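Local coordinates for metagenomic carboxyl esterase MGS0156 (Uncultured organism, PDB 5D8M), which probably hydrolyses carboxylic ester bonds, as a carboxyl esterase whose parallel sheet resembles that of the alpha/beta-hydrolase fold, at residues 15-20 / 229-234; 35-40 / 329-334; 86-91 / 118-123; 94-99 / 127-132. One frame throughout, in Å; residues are numbered along the deposited sequence.

How the interactions relate
From the N terminus, residues 15-20 close the first loop by meeting helix 227-236 (interaction 1). Helix 34-48 then packs on the C-terminal helix 324-338 (interaction 2); since 35-40 lies inside the first loop and 329-334 beyond it, interactions 1 and 2 cross. Both long loops enclose interaction 3, where strand 87-92 pairs with the edge strand 120-123, and interaction 4, where the loops following those two strands meet; 3 and 4 cross each other. Y119 of interaction 3 touches helix 324-338 beside R333, joining the sheet edge to interaction 2. Interaction 1 meets interaction 4 only lightly, where R230 packs near S132.

Interaction 1 of 4, residues 15-20 / 229-234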
loop_
_atom_site.group_PDB
_atom_site.type_symbol
_atom_site.label_atom_id
_atom_site.label_comp_id
_atom_site.label_asym_id
_atom_site.label_seq_id
_atom_site.Cartn_x
_atom_site.Cartn_y
_atom_site.Cartn_z
ATOM N N HIS A 15 -15.577 -14.045 19.545
ATOM C CA HIS A 15 -14.661 -14.089 20.669
ATOM C C HIS A 15 -13.320 -13.436 20.337
ATOM O O HIS A 15 -12.686 -12.838 21.207
ATOM C CB HIS A 15 -14.433 -15.543 21.122
ATOM C CG HIS A 15 -15.675 -16.230 21.606
ATOM N ND1 HIS A 15 -15.814 -17.603 21.613
ATOM C CD2 HIS A 15 -16.827 -15.735 22.122
ATOM C CE1 HIS A 15 -17.002 -17.922 22.101
ATOM N NE2 HIS A 15 -17.639 -16.803 22.411
ATOM N N ALA A 16 -12.894 -13.540 19.081
ATOM C CA ALA A 16 -11.605 -12.990 18.682
ATOM C C ALA A 16 -11.682 -11.510 18.330
ATOM O O ALA A 16 -10.670 -10.823 18.288
ATOM C CB ALA A 16 -11.041 -13.781 17.504
HETATM N N MSE A 17 -12.888 -11.012 18.092
HETATM C CA MSE A 17 -13.042 -9.658 17.574
HETATM C C MSE A 17 -13.000 -8.614 18.677
HETATM O O MSE A 17 -13.667 -8.748 19.696
HETATM C CB MSE A 17 -14.352 -9.533 16.798
HETATM C CG MSE A 17 -14.579 -8.173 16.188
HETATM SE SE MSE A 17 -13.239 -7.687 14.835
HETATM C CE MSE A 17 -13.581 -9.051 13.551
ATOM N N SER A 18 -12.211 -7.571 18.454
ATOM C CA SER A 18 -12.214 -6.391 19.303
ATOM C C SER A 18 -13.269 -5.397 18.806
ATOM O O SER A 18 -13.410 -5.228 17.597
ATOM C CB SER A 18 -10.836 -5.729 19.295
ATOM O OG SER A 18 -9.820 -6.681 19.538
ATOM N N PRO A 19 -14.001 -4.741 19.729
ATOM C CA PRO A 19 -14.970 -3.704 19.350
ATOM C C PRO A 19 -14.362 -2.700 18.391
ATOM O O PRO A 19 -13.267 -2.179 18.636
ATOM C CB PRO A 19 -15.317 -3.044 20.686
ATOM C CG PRO A 19 -15.161 -4.134 21.663
ATOM C CD PRO A 19 -13.965 -4.928 21.188
ATOM N N SER A 20 -15.046 -2.471 17.284
ATOM C CA SER A 20 -14.592 -1.520 16.294
ATOM C C SER A 20 -15.772 -0.728 15.787
ATOM O O SER A 20 -16.933 -1.119 15.953
ATOM C CB SER A 20 -13.887 -2.242 15.134
ATOM O OG SER A 20 -14.817 -3.084 14.447
ATOM N N TYR A 229 -7.407 -9.984 13.936
ATOM C CA TYR A 229 -6.015 -9.829 14.311
ATOM C C TYR A 229 -5.502 -8.395 14.131
ATOM O O TYR A 229 -4.871 -7.823 15.019
ATOM C CB TYR A 229 -5.173 -10.789 13.491
ATOM C CG TYR A 229 -3.741 -10.870 13.949
ATOM C CD1 TYR A 229 -3.374 -11.727 14.983
ATOM C CD2 TYR A 229 -2.758 -10.105 13.343
ATOM C CE1 TYR A 229 -2.059 -11.813 15.401
ATOM C CE2 TYR A 229 -1.449 -10.186 13.749
ATOM C CZ TYR A 229 -1.097 -11.042 14.772
ATOM O OH TYR A 229 0.220 -11.115 15.174
ATOM N N ARG A 230 -5.769 -7.828 12.965
ATOM C CA ARG A 230 -5.307 -6.490 12.626
ATOM C C ARG A 230 -5.958 -5.389 13.498
ATOM O O ARG A 230 -5.284 -4.444 13.876
ATOM C CB ARG A 230 -5.561 -6.217 11.136
ATOM C CG ARG A 230 -4.687 -7.076 10.190
ATOM C CD ARG A 230 -3.408 -6.345 9.688
ATOM N NE ARG A 230 -2.612 -5.776 10.776
ATOM C CZ ARG A 230 -1.595 -6.387 11.383
ATOM N NH1 ARG A 230 -1.187 -7.597 10.996
ATOM N NH2 ARG A 230 -0.937 -5.767 12.347
ATOM N N LEU A 231 -7.246 -5.520 13.800
ATOM C CA LEU A 231 -7.933 -4.560 14.681
ATOM C C LEU A 231 -7.407 -4.650 16.113
ATOM O O LEU A 231 -7.238 -3.637 16.784
ATOM C CB LEU A 231 -9.440 -4.796 14.676
ATOM C CG LEU A 231 -10.126 -4.285 13.405
ATOM C CD1 LEU A 231 -11.589 -4.644 13.419
ATOM C CD2 LEU A 231 -9.935 -2.785 13.254
ATOM N N ARG A 232 -7.142 -5.867 16.563
ATOM C CA ARG A 232 -6.572 -6.096 17.882
ATOM C C ARG A 232 -5.166 -5.471 18.010
ATOM O O ARG A 232 -4.821 -4.898 19.049
ATOM C CB ARG A 232 -6.529 -7.600 18.172
ATOM C CG ARG A 232 -5.547 -7.994 19.248
ATOM C CD ARG A 232 -6.232 -8.581 20.429
ATOM N NE ARG A 232 -6.840 -9.871 20.130
ATOM C CZ ARG A 232 -7.407 -10.650 21.051
ATOM N NH1 ARG A 232 -7.437 -10.263 22.319
ATOM N NH2 ARG A 232 -7.949 -11.807 20.703
ATOM N N PHE A 233 -4.363 -5.585 16.956
ATOM C CA PHE A 233 -3.049 -4.949 16.928
ATOM C C PHE A 233 -3.173 -3.456 17.161
ATOM O O PHE A 233 -2.425 -2.890 17.950
ATOM C CB PHE A 233 -2.349 -5.194 15.597
ATOM C CG PHE A 233 -1.072 -4.419 15.424
ATOM C CD1 PHE A 233 0.101 -4.862 16.000
ATOM C CD2 PHE A 233 -1.038 -3.266 14.646
ATOM C CE1 PHE A 233 1.302 -4.165 15.813
ATOM C CE2 PHE A 233 0.155 -2.573 14.464
ATOM C CZ PHE A 233 1.315 -3.029 15.033
ATOM N N LEU A 234 -4.118 -2.826 16.462
ATOM C CA LEU A 234 -4.271 -1.370 16.538
ATOM C C LEU A 234 -4.905 -0.963 17.860
ATOM O O LEU A 234 -4.667 0.131 18.338
ATOM C CB LEU A 234 -5.108 -0.849 15.365
ATOM C CG LEU A 234 -4.385 -0.849 14.009
ATOM C CD1 LEU A 234 -5.344 -0.477 12.888
ATOM C CD2 LEU A 234 -3.234 0.124 14.039
HETATM O O HOH W 1 -10.157 -12.778 22.509
#
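Helix 227-236 belongs to the segment between two neighbouring strands of the parallel sheet, 178-184 and 244-248, in an alpha/beta-hydrolase-like architecture, and here its outer side receives the chain leaving the N-terminal helix 10-16. M17, the first residue after that helix, turns into an extended run that passes over L231 and R232, with S18 nearest in backbone terms.

The apolar part of the contact gathers on L231. Its CG stands anti to the carbonyl carbon, so that CD1 projects between M17 and S20. M17 is deposited as selenomethionine; its CA-CB bond leads away from the helix, but the chain bends at both chi2 (63°) and chi3 (63°), bringing SE back to 3.7 Å from L231 CD1, the two side chains crossing obliquely. This flexible, polarisable chain also reaches R227 and A228. S20 approaches the same methyl, its OG 3.7 Å from L231 CD1, while S18 lays OG against R232 CB at 3.7 Å. Small serines let the extended backbone lie close to the helix.

The polar part runs through R232. Bends at chi2 and chi3 fold its guanidinium toward the end of helix 10-16, where NH2 stays 3.8 Å from A16 O without bonding to it. R232 also forms a weak, long ion pair with E236. The long arginine suits this exposed surface because its head can engage solvent as well as protein: a single water accepts from R232 NH2 at 3.0 Å and donates to H15 O at 2.8 Å.

Interaction 2 of 4, residues 35-40 / 329-334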
loop_
_atom_site.group_PDB
_atom_site.type_symbol
_atom_site.label_atom_id
_atom_site.label_comp_id
_atom_site.label_asym_id
_atom_site.label_seq_id
_atom_site.Cartn_x
_atom_site.Cartn_y
_atom_site.Cartn_z
ATOM N N GLY A 35 -6.402 17.394 -1.035
ATOM C CA GLY A 35 -6.341 18.539 -1.923
ATOM C C GLY A 35 -4.919 18.853 -2.363
ATOM O O GLY A 35 -4.669 19.068 -3.540
ATOM N N ARG A 36 -3.985 18.887 -1.420
ATOM C CA ARG A 36 -2.612 19.208 -1.766
ATOM C C ARG A 36 -1.985 18.050 -2.557
ATOM O O ARG A 36 -1.234 18.270 -3.514
ATOM C CB ARG A 36 -1.794 19.528 -0.510
ATOM C CG ARG A 36 -0.319 19.892 -0.777
ATOM C CD ARG A 36 -0.163 21.047 -1.751
ATOM N NE ARG A 36 1.244 21.394 -1.940
ATOM C CZ ARG A 36 1.689 22.312 -2.796
ATOM N NH1 ARG A 36 0.835 22.989 -3.558
ATOM N NH2 ARG A 36 2.989 22.566 -2.880
ATOM N N PHE A 37 -2.327 16.818 -2.197
ATOM C CA PHE A 37 -1.774 15.694 -2.943
ATOM C C PHE A 37 -2.253 15.706 -4.409
ATOM O O PHE A 37 -1.440 15.494 -5.322
ATOM C CB PHE A 37 -2.113 14.366 -2.263
ATOM C CG PHE A 37 -1.435 13.175 -2.896
ATOM C CD1 PHE A 37 -0.100 12.889 -2.626
ATOM C CD2 PHE A 37 -2.115 12.381 -3.797
ATOM C CE1 PHE A 37 0.538 11.792 -3.231
ATOM C CE2 PHE A 37 -1.494 11.282 -4.405
ATOM C CZ PHE A 37 -0.167 10.990 -4.114
ATOM N N ARG A 38 -3.546 15.965 -4.639
ATOM C CA ARG A 38 -4.063 16.073 -6.018
ATOM C C ARG A 38 -3.324 17.161 -6.803
ATOM O O ARG A 38 -2.943 16.978 -7.963
ATOM C CB ARG A 38 -5.574 16.372 -6.035
ATOM C CG ARG A 38 -6.134 16.605 -7.453
ATOM C CD ARG A 38 -7.649 16.925 -7.460
ATOM N NE ARG A 38 -8.430 15.914 -6.730
ATOM C CZ ARG A 38 -8.825 14.746 -7.224
ATOM N NH1 ARG A 38 -8.532 14.415 -8.471
ATOM N NH2 ARG A 38 -9.524 13.904 -6.462
ATOM N N GLU A 39 -3.114 18.286 -6.139
ATOM C CA GLU A 39 -2.417 19.414 -6.711
ATOM C C GLU A 39 -0.996 19.043 -7.154
ATOM O O GLU A 39 -0.576 19.363 -8.260
ATOM C CB GLU A 39 -2.388 20.538 -5.677
ATOM C CG GLU A 39 -1.899 21.893 -6.158
ATOM C CD GLU A 39 -2.131 22.945 -5.093
ATOM O OE1 GLU A 39 -2.393 22.561 -3.930
ATOM O OE2 GLU A 39 -2.098 24.148 -5.417
ATOM N N ILE A 40 -0.261 18.380 -6.269
ATOM C CA ILE A 40 1.095 17.934 -6.558
ATOM C C ILE A 40 1.116 16.924 -7.702
ATOM O O ILE A 40 1.892 17.075 -8.660
ATOM C CB ILE A 40 1.737 17.319 -5.303
ATOM C CG1 ILE A 40 2.072 18.440 -4.310
ATOM C CG2 ILE A 40 2.988 16.511 -5.664
ATOM C CD1 ILE A 40 2.572 17.931 -2.950
ATOM N N GLU A 329 6.274 9.668 -7.377
ATOM C CA GLU A 329 6.872 10.981 -7.296
ATOM C C GLU A 329 6.026 11.960 -6.466
ATOM O O GLU A 329 6.569 12.719 -5.654
ATOM C CB GLU A 329 7.122 11.545 -8.703
ATOM C CG GLU A 329 7.981 12.801 -8.663
ATOM C CD GLU A 329 8.062 13.536 -9.999
ATOM O OE1 GLU A 329 7.979 12.883 -11.082
ATOM O OE2 GLU A 329 8.198 14.783 -9.966
ATOM N N ALA A 330 4.707 11.943 -6.645
ATOM C CA ALA A 330 3.833 12.791 -5.841
ATOM C C ALA A 330 3.941 12.435 -4.356
ATOM O O ALA A 330 3.991 13.324 -3.493
ATOM C CB ALA A 330 2.354 12.681 -6.326
ATOM N N ILE A 331 3.976 11.140 -4.061
ATOM C CA ILE A 331 4.155 10.699 -2.682
ATOM C C ILE A 331 5.446 11.289 -2.096
ATOM O O ILE A 331 5.398 11.918 -1.039
ATOM C CB ILE A 331 4.194 9.159 -2.583
ATOM C CG1 ILE A 331 2.805 8.566 -2.858
ATOM C CG2 ILE A 331 4.790 8.684 -1.231
ATOM C CD1 ILE A 331 2.886 7.066 -3.130
ATOM N N ALA A 332 6.572 11.090 -2.784
ATOM C CA ALA A 332 7.868 11.601 -2.333
ATOM C C ALA A 332 7.853 13.108 -2.108
ATOM O O ALA A 332 8.407 13.589 -1.132
ATOM C CB ALA A 332 8.992 11.237 -3.348
ATOM N N ARG A 333 7.264 13.853 -3.040
ATOM C CA ARG A 333 7.241 15.306 -2.943
ATOM C C ARG A 333 6.308 15.793 -1.834
ATOM O O ARG A 333 6.622 16.778 -1.162
ATOM C CB ARG A 333 6.844 15.940 -4.286
ATOM C CG ARG A 333 7.913 15.741 -5.379
ATOM C CD ARG A 333 7.728 16.750 -6.481
ATOM N NE ARG A 333 8.508 16.455 -7.679
ATOM C CZ ARG A 333 9.745 16.888 -7.899
ATOM N NH1 ARG A 333 10.382 17.637 -6.990
ATOM N NH2 ARG A 333 10.339 16.575 -9.038
ATOM N N TYR A 334 5.176 15.110 -1.642
ATOM C CA TYR A 334 4.236 15.477 -0.565
ATOM C C TYR A 334 4.914 15.273 0.786
ATOM O O TYR A 334 4.873 16.149 1.658
ATOM C CB TYR A 334 2.925 14.647 -0.623
ATOM C CG TYR A 334 1.898 15.111 0.397
ATOM C CD1 TYR A 334 2.029 14.787 1.754
ATOM C CD2 TYR A 334 0.804 15.880 0.012
ATOM C CE1 TYR A 334 1.110 15.230 2.692
ATOM C CE2 TYR A 334 -0.126 16.319 0.957
ATOM C CZ TYR A 334 0.039 15.989 2.290
ATOM O OH TYR A 334 -0.856 16.437 3.228
#
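F37, Y334 and I40 carry this buried crossing of helix 34-48 with the C-terminal helix 324-338. The two axes approach to 9.5 Å, with their N-to-C directions 125° apart, and the small A330 lets the CA atoms of A330 and I40 come within 5.9 Å.

F37 has CG anti to its backbone N (chi1 -173°), which swings the ring across to the other helix. Its CE1 lies 3.6 Å from I331 N, at the ring edge, and 3.7 Å from A330 CB. The F37 and I331 side chains run side by side.

Y334, with the same anti chi1, presents its ring edge to the backbone N of F37, while R36 CB comes to 3.9 Å from Y334 CE2. I40, branched at CB, touches both partners: CG2 rests on A330 CA at 3.8 Å, and CD1 lies 3.8 Å from Y334 CA, the I40 and Y334 side chains crossing at about a right angle.

Both helices belong to a layer on one face of the alpha/beta fold's parallel sheet, F37 touching L292 and L248 and Y334 touching T290 and Y246. The arginines add only their aliphatic roots: R36 pairs with E337 and, weakly, with E39, and R333 grips E329 OE2 side-on through NE and NH2. The joint is therefore held by apolar contacts, its charged ends paired at the margins, probably so that little charge enters.

Interaction 3 of 4, residues 86-91 / 118-123; sequences GIRLVL and GYATTL
R88 starts out extended, CG anti to the backbone N (chi1 174°), then bends at chi3 (-59°), folding its guanidinium over the neighbouring strand. T122 sets OG1 beside its backbone N (chi1 -70°) on the same sheet face. R88 NH1 thus donates to T122 OG1 at 2.9 Å in a bent hydrogen bond, the hydroxyl out of the guanidinium plane. A120 lays CB over one guanidinium face, 3.7 Å from R88 CZ, where a small methyl fits. R88 NE salt-bridges D150, its main partner.

The backbones pair in parallel: A120 N donates to I87 O at 3.2 Å, L89 N to A120 O at 2.8 Å, T122 N to L89 O at 2.9 Å, and L91 N to T122 O at 2.8 Å, the last two nearly along the C=O axes. The strands flank helix 111-116 in a right-handed beta-alpha-beta crossover, 120-123 at the sheet edge. L89, L91, T121 and L123 face that helix; T121 OG1 is hydrogen-bonded to E115 and R111.

I87 and Y119 lie side by side, I87 CB at the ring edge 3.9 Å from Y119 CD1, and Y119 OH hydrogen-bonds to E336. G118 is the C-prime residue of the Schellman motif ending that helix; at its backbone angles a CB would jam against the preceding carbonyl O. G118 O accepts a hydrogen bond from a water 2.9 Å away, which accepts one from I87 N.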
loop_
_atom_site.group_PDB
_atom_site.type_symbol
_atom_site.label_atom_id
_atom_site.label_comp_id
_atom_site.label_asym_id
_atom_site.label_seq_id
_atom_site.Cartn_x
_atom_site.Cartn_y
_atom_site.Cartn_z
ATOM N N GLY A 86 17.997 14.161 0.487
ATOM C CA GLY A 86 18.567 12.898 0.939
ATOM C C GLY A 86 17.513 11.889 1.409
ATOM O O GLY A 86 17.771 11.075 2.292
ATOM N N ILE A 87 16.322 11.946 0.827
ATOM C CA ILE A 87 15.257 11.007 1.183
ATOM C C ILE A 87 15.452 9.699 0.422
ATOM O O ILE A 87 15.786 9.715 -0.756
ATOM C CB ILE A 87 13.856 11.604 0.891
ATOM C CG1 ILE A 87 13.572 12.720 1.892
ATOM C CG2 ILE A 87 12.743 10.520 0.929
ATOM C CD1 ILE A 87 12.247 13.412 1.689
ATOM N N ARG A 88 15.277 8.583 1.119
ATOM C CA ARG A 88 15.256 7.272 0.503
ATOM C C ARG A 88 13.898 6.621 0.728
ATOM O O ARG A 88 13.439 6.499 1.856
ATOM C CB ARG A 88 16.365 6.370 1.059
ATOM C CG ARG A 88 16.277 4.935 0.530
ATOM C CD ARG A 88 17.439 4.099 1.062
ATOM N NE ARG A 88 18.733 4.660 0.688
ATOM C CZ ARG A 88 19.351 4.419 -0.460
ATOM N NH1 ARG A 88 18.815 3.612 -1.365
ATOM N NH2 ARG A 88 20.504 4.989 -0.703
ATOM N N LEU A 89 13.265 6.229 -0.368
ATOM C CA LEU A 89 12.025 5.489 -0.343
ATOM C C LEU A 89 12.361 4.001 -0.180
ATOM O O LEU A 89 13.041 3.409 -1.019
ATOM C CB LEU A 89 11.226 5.734 -1.627
ATOM C CG LEU A 89 11.053 7.197 -2.047
ATOM C CD1 LEU A 89 10.345 7.273 -3.415
ATOM C CD2 LEU A 89 10.286 7.987 -0.984
ATOM N N VAL A 90 11.933 3.437 0.937
ATOM C CA VAL A 90 12.078 2.021 1.199
ATOM C C VAL A 90 10.758 1.341 0.854
ATOM O O VAL A 90 9.754 1.516 1.544
ATOM C CB VAL A 90 12.471 1.762 2.661
ATOM C CG1 VAL A 90 12.707 0.272 2.870
ATOM C CG2 VAL A 90 13.753 2.578 2.998
ATOM N N LEU A 91 10.784 0.585 -0.231
ATOM C CA LEU A 91 9.619 -0.052 -0.817
ATOM C C LEU A 91 9.405 -1.438 -0.213
ATOM O O LEU A 91 10.288 -2.257 -0.251
ATOM C CB LEU A 91 9.787 -0.170 -2.328
ATOM C CG LEU A 91 10.225 1.089 -3.071
ATOM C CD1 LEU A 91 10.594 0.788 -4.557
ATOM C CD2 LEU A 91 9.116 2.126 -2.983
ATOM N N GLY A 118 15.829 12.940 -7.485
ATOM C CA GLY A 118 16.621 13.051 -6.264
ATOM C C GLY A 118 16.192 12.154 -5.123
ATOM O O GLY A 118 16.676 12.295 -4.004
ATOM N N TYR A 119 15.272 11.232 -5.392
ATOM C CA TYR A 119 14.822 10.314 -4.360
ATOM C C TYR A 119 15.459 8.943 -4.597
ATOM O O TYR A 119 15.206 8.301 -5.628
ATOM C CB TYR A 119 13.287 10.224 -4.341
ATOM C CG TYR A 119 12.626 11.569 -4.070
ATOM C CD1 TYR A 119 12.568 12.077 -2.780
ATOM C CD2 TYR A 119 12.078 12.337 -5.106
ATOM C CE1 TYR A 119 11.982 13.315 -2.502
ATOM C CE2 TYR A 119 11.481 13.585 -4.840
ATOM C CZ TYR A 119 11.444 14.058 -3.527
ATOM O OH TYR A 119 10.863 15.268 -3.220
ATOM N N ALA A 120 16.291 8.503 -3.656
ATOM C CA ALA A 120 16.864 7.150 -3.724
ATOM C C ALA A 120 15.781 6.112 -3.409
ATOM O O ALA A 120 14.799 6.415 -2.727
ATOM C CB ALA A 120 18.060 7.009 -2.746
ATOM N N THR A 121 15.939 4.896 -3.930
ATOM C CA THR A 121 14.966 3.844 -3.642
ATOM C C THR A 121 15.663 2.538 -3.294
ATOM O O THR A 121 16.676 2.183 -3.893
ATOM C CB THR A 121 14.015 3.566 -4.840
ATOM O OG1 THR A 121 14.755 3.042 -5.948
ATOM C CG2 THR A 121 13.322 4.833 -5.288
ATOM N N THR A 122 15.097 1.829 -2.337
ATOM C CA THR A 122 15.528 0.485 -1.986
ATOM C C THR A 122 14.301 -0.409 -1.972
ATOM O O THR A 122 13.305 -0.048 -1.376
ATOM C CB THR A 122 16.205 0.451 -0.600
ATOM O OG1 THR A 122 17.462 1.117 -0.673
ATOM C CG2 THR A 122 16.417 -0.974 -0.137
ATOM N N LEU A 123 14.368 -1.551 -2.641
ATOM C CA LEU A 123 13.303 -2.532 -2.576
ATOM C C LEU A 123 13.612 -3.622 -1.538
ATOM O O LEU A 123 14.632 -4.292 -1.611
ATOM C CB LEU A 123 13.086 -3.173 -3.955
ATOM C CG LEU A 123 12.071 -4.319 -4.014
ATOM C CD1 LEU A 123 10.675 -3.858 -3.599
ATOM C CD2 LEU A 123 12.037 -4.896 -5.435
HETATM O O HOH W 2 18.699 13.868 -2.379
HETATM O O HOH W 3 15.617 13.501 -1.598
HETATM O O HOH W 4 18.100 10.693 -1.837
HETATM O O HOH W 5 19.988 3.009 -3.856
#

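Interaction 4 of 4, residues 94-99 / 127-132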
loop_
_atom_site.group_PDB
_atom_site.type_symbol
_atom_site.label_atom_id
_atom_site.label_comp_id
_atom_site.label_asym_id
_atom_site.label_seq_id
_atom_site.Cartn_x
_atom_site.Cartn_y
_atom_site.Cartn_z
ATOM N N GLY A 94 3.724 -6.717 -0.666
ATOM C CA GLY A 94 2.759 -7.471 0.108
ATOM C C GLY A 94 2.685 -8.970 -0.137
ATOM O O GLY A 94 3.659 -9.609 -0.521
ATOM N N LEU A 95 1.504 -9.525 0.136
ATOM C CA LEU A 95 1.253 -10.947 0.060
ATOM C C LEU A 95 1.505 -11.476 -1.354
ATOM O O LEU A 95 1.003 -10.915 -2.325
ATOM C CB LEU A 95 -0.199 -11.246 0.479
ATOM C CG LEU A 95 -0.594 -12.706 0.700
ATOM C CD1 LEU A 95 0.132 -13.225 1.927
ATOM C CD2 LEU A 95 -2.102 -12.815 0.881
ATOM N N LEU A 96 2.283 -12.551 -1.450
ATOM C CA LEU A 96 2.567 -13.237 -2.713
ATOM C C LEU A 96 3.461 -12.448 -3.676
ATOM O O LEU A 96 3.764 -12.931 -4.758
ATOM C CB LEU A 96 1.262 -13.605 -3.439
ATOM C CG LEU A 96 0.415 -14.682 -2.765
ATOM C CD1 LEU A 96 -0.745 -15.095 -3.672
ATOM C CD2 LEU A 96 1.272 -15.893 -2.420
ATOM N N ALA A 97 3.896 -11.248 -3.298
ATOM C CA ALA A 97 4.714 -10.451 -4.219
ATOM C C ALA A 97 6.013 -11.188 -4.541
ATOM O O ALA A 97 6.466 -11.252 -5.709
ATOM C CB ALA A 97 4.990 -9.072 -3.626
ATOM N N GLU A 98 6.563 -11.819 -3.513
ATOM C CA GLU A 98 7.804 -12.562 -3.671
ATOM C C GLU A 98 7.641 -13.676 -4.685
ATOM O O GLU A 98 8.560 -13.967 -5.447
ATOM C CB GLU A 98 8.259 -13.141 -2.325
ATOM C CG GLU A 98 9.628 -13.829 -2.390
ATOM C CD GLU A 98 9.997 -14.505 -1.073
ATOM O OE1 GLU A 98 9.072 -14.954 -0.348
ATOM O OE2 GLU A 98 11.203 -14.598 -0.769
ATOM N N CYS A 99 6.459 -14.296 -4.699
ATOM C CA CYS A 99 6.186 -15.416 -5.586
ATOM C C CYS A 99 6.085 -15.017 -7.070
ATOM O O CYS A 99 6.252 -15.855 -7.966
ATOM C CB CYS A 99 4.881 -16.103 -5.145
ATOM S SG CYS A 99 4.861 -16.516 -3.358
ATOM N N GLY A 127 8.987 -12.166 2.739
ATOM C CA GLY A 127 8.428 -13.469 2.454
ATOM C C GLY A 127 7.022 -13.280 1.919
ATOM O O GLY A 127 6.152 -12.723 2.601
ATOM N N GLY A 128 6.796 -13.717 0.686
ATOM C CA GLY A 128 5.471 -13.632 0.098
ATOM C C GLY A 128 4.445 -14.482 0.840
ATOM O O GLY A 128 3.246 -14.189 0.800
ATOM N N ARG A 129 4.911 -15.540 1.504
ATOM C CA ARG A 129 4.024 -16.430 2.234
ATOM C C ARG A 129 4.306 -16.476 3.746
ATOM O O ARG A 129 3.937 -17.435 4.426
ATOM C CB ARG A 129 4.122 -17.833 1.628
ATOM C CG ARG A 129 3.787 -17.850 0.134
ATOM C CD ARG A 129 3.579 -19.261 -0.359
ATOM N NE ARG A 129 4.835 -19.948 -0.646
ATOM C CZ ARG A 129 4.904 -21.201 -1.080
ATOM N NH1 ARG A 129 6.077 -21.762 -1.337
ATOM N NH2 ARG A 129 3.798 -21.902 -1.244
ATOM N N TRP A 130 4.940 -15.431 4.272
ATOM C CA TRP A 130 5.354 -15.401 5.677
ATOM C C TRP A 130 4.530 -14.403 6.493
ATOM O O TRP A 130 4.012 -13.458 5.935
ATOM C CB TRP A 130 6.832 -15.030 5.778
ATOM C CG TRP A 130 7.759 -16.149 5.340
ATOM C CD1 TRP A 130 7.417 -17.433 5.022
ATOM C CD2 TRP A 130 9.182 -16.070 5.211
ATOM N NE1 TRP A 130 8.547 -18.162 4.698
ATOM C CE2 TRP A 130 9.641 -17.341 4.809
ATOM C CE3 TRP A 130 10.109 -15.046 5.385
ATOM C CZ2 TRP A 130 10.990 -17.610 4.580
ATOM C CZ3 TRP A 130 11.452 -15.317 5.151
ATOM C CH2 TRP A 130 11.878 -16.586 4.768
ATOM N N GLY A 131 4.459 -14.593 7.815
ATOM C CA GLY A 131 3.681 -13.720 8.676
ATOM C C GLY A 131 4.365 -12.373 8.882
ATOM O O GLY A 131 5.539 -12.193 8.542
ATOM N N SER A 132 3.627 -11.419 9.435
ATOM C CA SER A 132 4.153 -10.075 9.639
ATOM C C SER A 132 5.348 -10.007 10.609
ATOM O O SER A 132 6.249 -9.223 10.386
ATOM C CB SER A 132 3.039 -9.160 10.132
ATOM O OG SER A 132 2.171 -8.862 9.058
HETATM O O HOH W 6 7.466 -16.628 1.204
#
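Two hydrogen bonds grip the peptides on both sides of G128. L96 N donates to G128 O at 2.9 Å, meeting a carbonyl lone pair in plane, and G128 N donates to E98 OE1 at 2.8 Å from above the carboxylate plane. E98 is fully extended, CG anti to the backbone N (chi1 -175°), so OE1 reaches past G128 to lie 3.2 Å from G127 CA. A water donates to E98 OE1 and accepts from R129 N at 2.8 Å, so the same oxygen also serves the next peptide. A CB on G128 would crowd E98 CB, C99 SG and L96 CA, so glycine suits the place, and the loops close to 4.1 Å between the CA atoms of L96 and G128.

Each loop is shaped by a beta turn, type II from G94 to A97 and type I from G127 to W130, and they follow neighbouring parallel strands, 87-92 and 120-123. In alpha/beta hydrolases the loop in the position of 94-99 commonly borders the active site, which may hold here too.

Further out, R125 salt-bridges E98 OE2, consistent with an oriented carboxylate. C99 is tied to C213 by a disulfide, and its SG lies 3.9 Å from R129 CG. R129 continues past the sulfur to hydrogen-bond the carbonyls of M208, A205 and C213. G127 CA lies over one face of the W130 ring, where a CB would clash with W130 CD2; W130 NE1 hydrogen-bonds to P215 O.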